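PDB 3DOH: esterase, which probably hydrolyses carboxylic esters, as a thermostable alpha/beta-hydrolase that carries an additional immunoglobulin-like domain at its N-terminal end. Local coordinates for residues E304-D318 with I337-M351. Numbering follows the deposited sequence.
Sequences ERIKDIPIWVFHAED and IGGKVRYTEYEKGFM. With SO4 (sulfate ion), chain D.
Trp312 turns its CG anti to the backbone N (chi1 -172°), which swings the indole across the neighbouring strand, while Arg342, with CG anti to its own carbonyl carbon and the chain extended as far as NE, runs over one indole face. Arg342 CB sits 3.7 Å from the centroid of the five-membered ring, a CH-pi contact nearly on the ring normal, and CD follows over the rim of the six-membered ring, 3.5 Å from Trp312 CE3. The guanidinium is tilted 57° to the indole. Phe314 CZ lies against the opposite face, and Trp312 NE1 donates in the ring plane to Thr344 OG1 (2.9 Å), a somewhat bent bond (145°) that, with the packing on both faces, helps fix the indole's rotation. With alanine in place of Trp312, Thr344 OG1 would probably lose this donor and the aliphatic part of Arg342 its platform. Beneath, the backbones of 311-316 and 341-346 run parallel, tied by bonds such as Arg342 N to Ile311 O (2.8 Å) and Val313 N to Arg342 O (2.8 Å). On the other face of the sheet, Val313 CB meets Tyr343 CD1 at 3.6 Å, and Tyr343 OH bonds Glu345 OE1, whose carboxylate is also salt-bridged to Arg328 of helix 325-336. Past the strand ends, Asp318 OD2 takes the Gly349 N-H (3.0 Å) from above the carboxylate plane, linking the loop after 311-316 to the N-cap residue of helix 350-353. A sulfate, probably from the crystallisation liquor, accepts from Lys348 N and from Arg207 of the second subunit. Strand 311-316, helix 325-336 and strand 341-346 form a beta-alpha-beta crossover at the edge of the central sheet, as in the alpha/beta-hydrolase fold.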
loop_
_atom_site.group_PDB
_atom_site.type_symbol
_atom_site.label_atom_id
_atom_site.label_comp_id
_atom_site.label_asym_id
_atom_site.label_seq_id
_atom_site.Cartn_x
_atom_site.Cartn_y
_atom_site.Cartn_z
ATOM N N GLU A 304 39.599 -25.808 32.271
ATOM C CA GLU A 304 40.170 -25.636 33.587
ATOM C C GLU A 304 41.293 -24.595 33.562
ATOM O O GLU A 304 41.468 -23.859 34.519
ATOM C CB GLU A 304 40.651 -27.001 34.119
ATOM C CG GLU A 304 40.947 -27.020 35.625
ATOM C CD GLU A 304 39.695 -26.916 36.508
ATOM O OE1 GLU A 304 38.792 -27.759 36.349
ATOM O OE2 GLU A 304 39.626 -26.005 37.364
ATOM N N ARG A 305 42.039 -24.525 32.465
ATOM C CA ARG A 305 43.119 -23.547 32.328
ATOM C C ARG A 305 42.579 -22.127 32.216
ATOM O O ARG A 305 43.308 -21.169 32.475
ATOM C CB ARG A 305 43.912 -23.811 31.060
ATOM C CG ARG A 305 43.824 -25.217 30.584
ATOM C CD ARG A 305 44.570 -25.365 29.308
ATOM N NE ARG A 305 45.144 -26.696 29.196
ATOM C CZ ARG A 305 45.994 -27.056 28.245
ATOM N NH1 ARG A 305 46.366 -26.195 27.310
ATOM N NH2 ARG A 305 46.464 -28.286 28.225
ATOM N N ILE A 306 41.323 -22.001 31.782
ATOM C CA ILE A 306 40.736 -20.691 31.505
ATOM C C ILE A 306 39.776 -20.304 32.623
ATOM O O ILE A 306 39.120 -19.257 32.563
ATOM C CB ILE A 306 40.066 -20.570 30.076
ATOM C CG1 ILE A 306 39.060 -21.676 29.820
ATOM C CG2 ILE A 306 41.096 -20.596 28.971
ATOM C CD1 ILE A 306 37.995 -21.310 28.785
ATOM N N LYS A 307 39.737 -21.146 33.656
ATOM C CA LYS A 307 38.863 -20.938 34.795
ATOM C C LYS A 307 38.823 -19.454 35.258
ATOM O O LYS A 307 37.780 -18.948 35.636
ATOM C CB LYS A 307 39.255 -21.896 35.935
ATOM C CG LYS A 307 38.576 -21.593 37.305
ATOM C CD LYS A 307 38.477 -22.802 38.233
ATOM C CE LYS A 307 39.843 -23.324 38.706
ATOM N NZ LYS A 307 40.695 -22.334 39.462
ATOM N N ASP A 308 39.950 -18.755 35.204
ATOM C CA ASP A 308 40.041 -17.397 35.744
ATOM C C ASP A 308 39.951 -16.285 34.730
ATOM O O ASP A 308 39.979 -15.128 35.137
ATOM C CB ASP A 308 41.355 -17.175 36.499
ATOM C CG ASP A 308 41.439 -17.959 37.777
ATOM O OD1 ASP A 308 42.550 -17.941 38.372
ATOM O OD2 ASP A 308 40.422 -18.589 38.189
ATOM N N ILE A 309 39.860 -16.609 33.443
ATOM C CA ILE A 309 39.677 -15.590 32.411
ATOM C C ILE A 309 38.205 -15.164 32.245
ATOM O O ILE A 309 37.347 -15.996 31.953
ATOM C CB ILE A 309 40.270 -16.063 31.081
ATOM C CG1 ILE A 309 41.716 -16.516 31.317
ATOM C CG2 ILE A 309 40.210 -14.951 30.037
ATOM C CD1 ILE A 309 42.387 -17.135 30.106
ATOM N N PRO A 310 37.884 -13.876 32.482
ATOM C CA PRO A 310 36.497 -13.418 32.162
ATOM C C PRO A 310 36.135 -13.621 30.681
ATOM O O PRO A 310 36.880 -13.214 29.792
ATOM C CB PRO A 310 36.506 -11.917 32.528
ATOM C CG PRO A 310 37.678 -11.761 33.534
ATOM C CD PRO A 310 38.710 -12.805 33.083
ATOM N N ILE A 311 34.999 -14.267 30.425
ATOM C CA ILE A 311 34.645 -14.662 29.073
ATOM C C ILE A 311 33.172 -14.382 28.867
ATOM O O ILE A 311 32.356 -14.789 29.668
ATOM C CB ILE A 311 34.911 -16.206 28.864
ATOM C CG1 ILE A 311 36.421 -16.496 28.955
ATOM C CG2 ILE A 311 34.312 -16.705 27.540
ATOM C CD1 ILE A 311 36.826 -17.962 28.873
ATOM N N TRP A 312 32.808 -13.710 27.780
ATOM C CA TRP A 312 31.395 -13.501 27.494
ATOM C C TRP A 312 31.139 -14.097 26.116
ATOM O O TRP A 312 31.563 -13.560 25.093
ATOM C CB TRP A 312 31.031 -12.025 27.589
ATOM C CG TRP A 312 29.576 -11.738 27.484
ATOM C CD1 TRP A 312 28.622 -12.547 26.960
ATOM C CD2 TRP A 312 28.904 -10.525 27.864
ATOM N NE1 TRP A 312 27.391 -11.932 27.008
ATOM C CE2 TRP A 312 27.539 -10.690 27.562
ATOM C CE3 TRP A 312 29.326 -9.318 28.440
ATOM C CZ2 TRP A 312 26.583 -9.697 27.817
ATOM C CZ3 TRP A 312 28.375 -8.320 28.694
ATOM C CH2 TRP A 312 27.026 -8.517 28.379
ATOM N N VAL A 313 30.476 -15.246 26.119
ATOM C CA VAL A 313 30.146 -15.989 24.917
ATOM C C VAL A 313 28.827 -15.485 24.277
ATOM O O VAL A 313 27.887 -15.101 24.973
ATOM C CB VAL A 313 29.993 -17.464 25.294
ATOM C CG1 VAL A 313 29.789 -18.348 24.058
ATOM C CG2 VAL A 313 31.195 -17.931 26.078
ATOM N N PHE A 314 28.768 -15.485 22.950
ATOM C CA PHE A 314 27.587 -15.077 22.197
ATOM C C PHE A 314 27.376 -16.138 21.094
ATOM O O PHE A 314 28.370 -16.643 20.510
ATOM C CB PHE A 314 27.790 -13.682 21.553
ATOM C CG PHE A 314 27.861 -12.536 22.537
ATOM C CD1 PHE A 314 29.048 -12.238 23.212
ATOM C CD2 PHE A 314 26.735 -11.746 22.800
ATOM C CE1 PHE A 314 29.099 -11.150 24.143
ATOM C CE2 PHE A 314 26.794 -10.660 23.732
ATOM C CZ PHE A 314 27.964 -10.368 24.395
ATOM N N HIS A 315 26.110 -16.477 20.805
ATOM C CA HIS A 315 25.752 -17.444 19.765
ATOM C C HIS A 315 24.252 -17.261 19.523
ATOM O O HIS A 315 23.535 -16.806 20.400
ATOM C CB HIS A 315 26.005 -18.863 20.284
ATOM C CG HIS A 315 26.421 -19.842 19.229
ATOM N ND1 HIS A 315 25.684 -20.072 18.084
ATOM C CD2 HIS A 315 27.476 -20.687 19.172
ATOM C CE1 HIS A 315 26.286 -20.993 17.358
ATOM N NE2 HIS A 315 27.364 -21.394 18.005
ATOM N N ALA A 316 23.753 -17.607 18.346
ATOM C CA ALA A 316 22.307 -17.560 18.142
ATOM C C ALA A 316 21.826 -18.980 18.147
ATOM O O ALA A 316 22.450 -19.858 17.517
ATOM C CB ALA A 316 21.952 -16.897 16.844
ATOM N N GLU A 317 20.700 -19.187 18.844
ATOM C CA GLU A 317 20.060 -20.497 18.987
ATOM C C GLU A 317 19.893 -21.265 17.672
ATOM O O GLU A 317 20.129 -22.478 17.612
ATOM C CB GLU A 317 18.702 -20.317 19.628
ATOM C CG GLU A 317 18.058 -21.637 19.997
ATOM C CD GLU A 317 17.312 -22.265 18.832
ATOM O OE1 GLU A 317 17.064 -21.578 17.819
ATOM O OE2 GLU A 317 16.984 -23.452 18.915
ATOM N N ASP A 318 19.462 -20.543 16.640
ATOM C CA ASP A 318 19.217 -21.124 15.327
ATOM C C ASP A 318 20.334 -20.885 14.330
ATOM O O ASP A 318 20.039 -20.803 13.144
ATOM C CB ASP A 318 17.914 -20.572 14.722
ATOM C CG ASP A 318 17.806 -19.075 14.833
ATOM O OD1 ASP A 318 18.699 -18.417 15.417
ATOM O OD2 ASP A 318 16.808 -18.538 14.360
ATOM N N ILE A 337 32.477 -25.023 37.136
ATOM C CA ILE A 337 33.818 -25.177 37.614
ATOM C C ILE A 337 34.252 -23.903 38.345
ATOM O O ILE A 337 35.370 -23.833 38.887
ATOM C CB ILE A 337 34.701 -25.585 36.400
ATOM C CG1 ILE A 337 35.038 -27.091 36.419
ATOM C CG2 ILE A 337 35.878 -24.601 36.104
ATOM C CD1 ILE A 337 35.017 -27.834 37.789
ATOM N N GLY A 338 33.391 -22.890 38.330
ATOM C CA GLY A 338 33.650 -21.655 39.049
ATOM C C GLY A 338 34.051 -20.489 38.162
ATOM O O GLY A 338 34.413 -19.422 38.658
ATOM N N GLY A 339 33.987 -20.689 36.848
ATOM C CA GLY A 339 33.303 -19.755 35.961
ATOM C C GLY A 339 34.069 -18.502 35.551
ATOM O O GLY A 339 35.065 -18.568 34.830
ATOM N N LYS A 340 33.587 -17.356 36.026
ATOM C CA LYS A 340 33.802 -16.018 35.414
ATOM C C LYS A 340 33.427 -16.064 33.904
ATOM O O LYS A 340 34.249 -15.725 33.034
ATOM C CB LYS A 340 35.232 -15.506 35.641
ATOM C CG LYS A 340 35.751 -15.698 37.088
ATOM C CD LYS A 340 37.230 -15.290 37.239
ATOM C CE LYS A 340 37.446 -13.757 37.470
ATOM N NZ LYS A 340 38.918 -13.372 37.481
ATOM N N VAL A 341 32.174 -16.480 33.628
ATOM C CA VAL A 341 31.618 -16.618 32.280
ATOM C C VAL A 341 30.244 -15.968 32.195
ATOM O O VAL A 341 29.410 -16.236 33.046
ATOM C CB VAL A 341 31.491 -18.112 31.853
ATOM C CG1 VAL A 341 30.479 -18.852 32.716
ATOM C CG2 VAL A 341 31.124 -18.231 30.390
ATOM N N ARG A 342 30.018 -15.123 31.178
ATOM C CA ARG A 342 28.675 -14.686 30.749
ATOM C C ARG A 342 28.295 -15.286 29.391
ATOM O O ARG A 342 29.150 -15.718 28.594
ATOM C CB ARG A 342 28.573 -13.178 30.620
ATOM C CG ARG A 342 28.857 -12.387 31.868
ATOM C CD ARG A 342 28.757 -10.905 31.560
ATOM N NE ARG A 342 28.865 -10.180 32.807
ATOM C CZ ARG A 342 28.407 -8.941 33.024
ATOM N NH1 ARG A 342 27.794 -8.247 32.056
ATOM N NH2 ARG A 342 28.575 -8.403 34.239
ATOM N N TYR A 343 26.989 -15.286 29.137
ATOM C CA TYR A 343 26.408 -15.941 27.993
ATOM C C TYR A 343 25.069 -15.337 27.673
ATOM O O TYR A 343 24.119 -15.426 28.469
ATOM C CB TYR A 343 26.229 -17.444 28.238
ATOM C CG TYR A 343 25.794 -18.200 27.020
ATOM C CD1 TYR A 343 26.480 -18.072 25.798
ATOM C CD2 TYR A 343 24.719 -19.055 27.083
ATOM C CE1 TYR A 343 26.057 -18.769 24.667
ATOM C CE2 TYR A 343 24.299 -19.772 25.983
ATOM C CZ TYR A 343 24.949 -19.645 24.776
ATOM O OH TYR A 343 24.474 -20.389 23.676
ATOM N N THR A 344 25.035 -14.718 26.495
ATOM C CA THR A 344 23.864 -14.220 25.846
ATOM C C THR A 344 23.662 -15.133 24.638
ATOM O O THR A 344 24.536 -15.196 23.777
ATOM C CB THR A 344 24.162 -12.807 25.350
ATOM O OG1 THR A 344 24.572 -12.012 26.459
ATOM C CG2 THR A 344 22.943 -12.177 24.703
ATOM N N GLU A 345 22.534 -15.847 24.581
ATOM C CA GLU A 345 22.181 -16.664 23.421
ATOM C C GLU A 345 20.932 -16.120 22.783
ATOM O O GLU A 345 19.827 -16.271 23.332
ATOM C CB GLU A 345 21.938 -18.100 23.810
ATOM C CG GLU A 345 21.622 -19.022 22.644
ATOM C CD GLU A 345 21.214 -20.433 23.098
ATOM O OE1 GLU A 345 21.980 -21.093 23.839
ATOM O OE2 GLU A 345 20.108 -20.887 22.728
ATOM N N TYR A 346 21.117 -15.494 21.627
ATOM C CA TYR A 346 20.033 -14.962 20.823
ATOM C C TYR A 346 18.959 -16.009 20.455
ATOM O O TYR A 346 19.251 -16.988 19.755
ATOM C CB TYR A 346 20.600 -14.295 19.546
ATOM C CG TYR A 346 21.589 -13.181 19.821
ATOM C CD1 TYR A 346 21.153 -11.971 20.363
ATOM C CD2 TYR A 346 22.952 -13.336 19.546
ATOM C CE1 TYR A 346 22.037 -10.929 20.645
ATOM C CE2 TYR A 346 23.865 -12.298 19.810
ATOM C CZ TYR A 346 23.385 -11.091 20.364
ATOM O OH TYR A 346 24.230 -10.052 20.653
ATOM N N GLU A 347 17.733 -15.778 20.943
ATOM C CA GLU A 347 16.559 -16.616 20.649
ATOM C C GLU A 347 16.314 -16.850 19.150
ATOM O O GLU A 347 16.487 -15.934 18.328
ATOM C CB GLU A 347 15.288 -15.953 21.167
ATOM C CG GLU A 347 15.054 -15.975 22.634
ATOM C CD GLU A 347 13.705 -15.279 22.969
ATOM O OE1 GLU A 347 13.676 -14.015 22.936
ATOM O OE2 GLU A 347 12.678 -15.995 23.243
ATOM N N LYS A 348 15.845 -18.062 18.839
ATOM C CA LYS A 348 15.323 -18.416 17.512
ATOM C C LYS A 348 14.448 -17.317 16.975
ATOM O O LYS A 348 13.569 -16.835 17.683
ATOM C CB LYS A 348 14.484 -19.683 17.597
ATOM C CG LYS A 348 13.841 -20.086 16.268
ATOM C CD LYS A 348 13.395 -21.534 16.253
ATOM C CE LYS A 348 12.807 -21.863 14.904
ATOM N NZ LYS A 348 13.886 -22.118 13.930
ATOM N N GLY A 349 14.688 -16.910 15.735
ATOM C CA GLY A 349 13.931 -15.812 15.159
ATOM C C GLY A 349 14.430 -14.388 15.432
ATOM O O GLY A 349 14.150 -13.473 14.638
ATOM N N PHE A 350 15.152 -14.177 16.532
ATOM C CA PHE A 350 15.642 -12.839 16.863
ATOM C C PHE A 350 16.445 -12.188 15.711
ATOM O O PHE A 350 16.289 -10.980 15.395
ATOM C CB PHE A 350 16.491 -12.860 18.130
ATOM C CG PHE A 350 17.236 -11.588 18.374
ATOM C CD1 PHE A 350 16.767 -10.661 19.284
ATOM C CD2 PHE A 350 18.400 -11.308 17.692
ATOM C CE1 PHE A 350 17.467 -9.463 19.527
ATOM C CE2 PHE A 350 19.092 -10.117 17.906
ATOM C CZ PHE A 350 18.636 -9.198 18.826
ATOM N N MET A 351 17.320 -12.995 15.112
ATOM C CA MET A 351 18.171 -12.516 14.054
ATOM C C MET A 351 17.341 -12.135 12.825
ATOM O O MET A 351 17.432 -10.970 12.367
ATOM C CB MET A 351 19.245 -13.548 13.721
ATOM C CG MET A 351 20.193 -13.850 14.879
ATOM S SD MET A 351 21.310 -12.484 15.266
ATOM C CE MET A 351 22.433 -12.616 13.910
HETATM S S SO4 D . 14.448 -20.585 21.539
HETATM O O1 SO4 D . 14.025 -20.048 22.863
HETATM O O2 SO4 D . 14.631 -22.021 21.420
HETATM O O3 SO4 D . 15.687 -19.908 21.136
HETATM O O4 SO4 D . 13.360 -20.357 20.595
#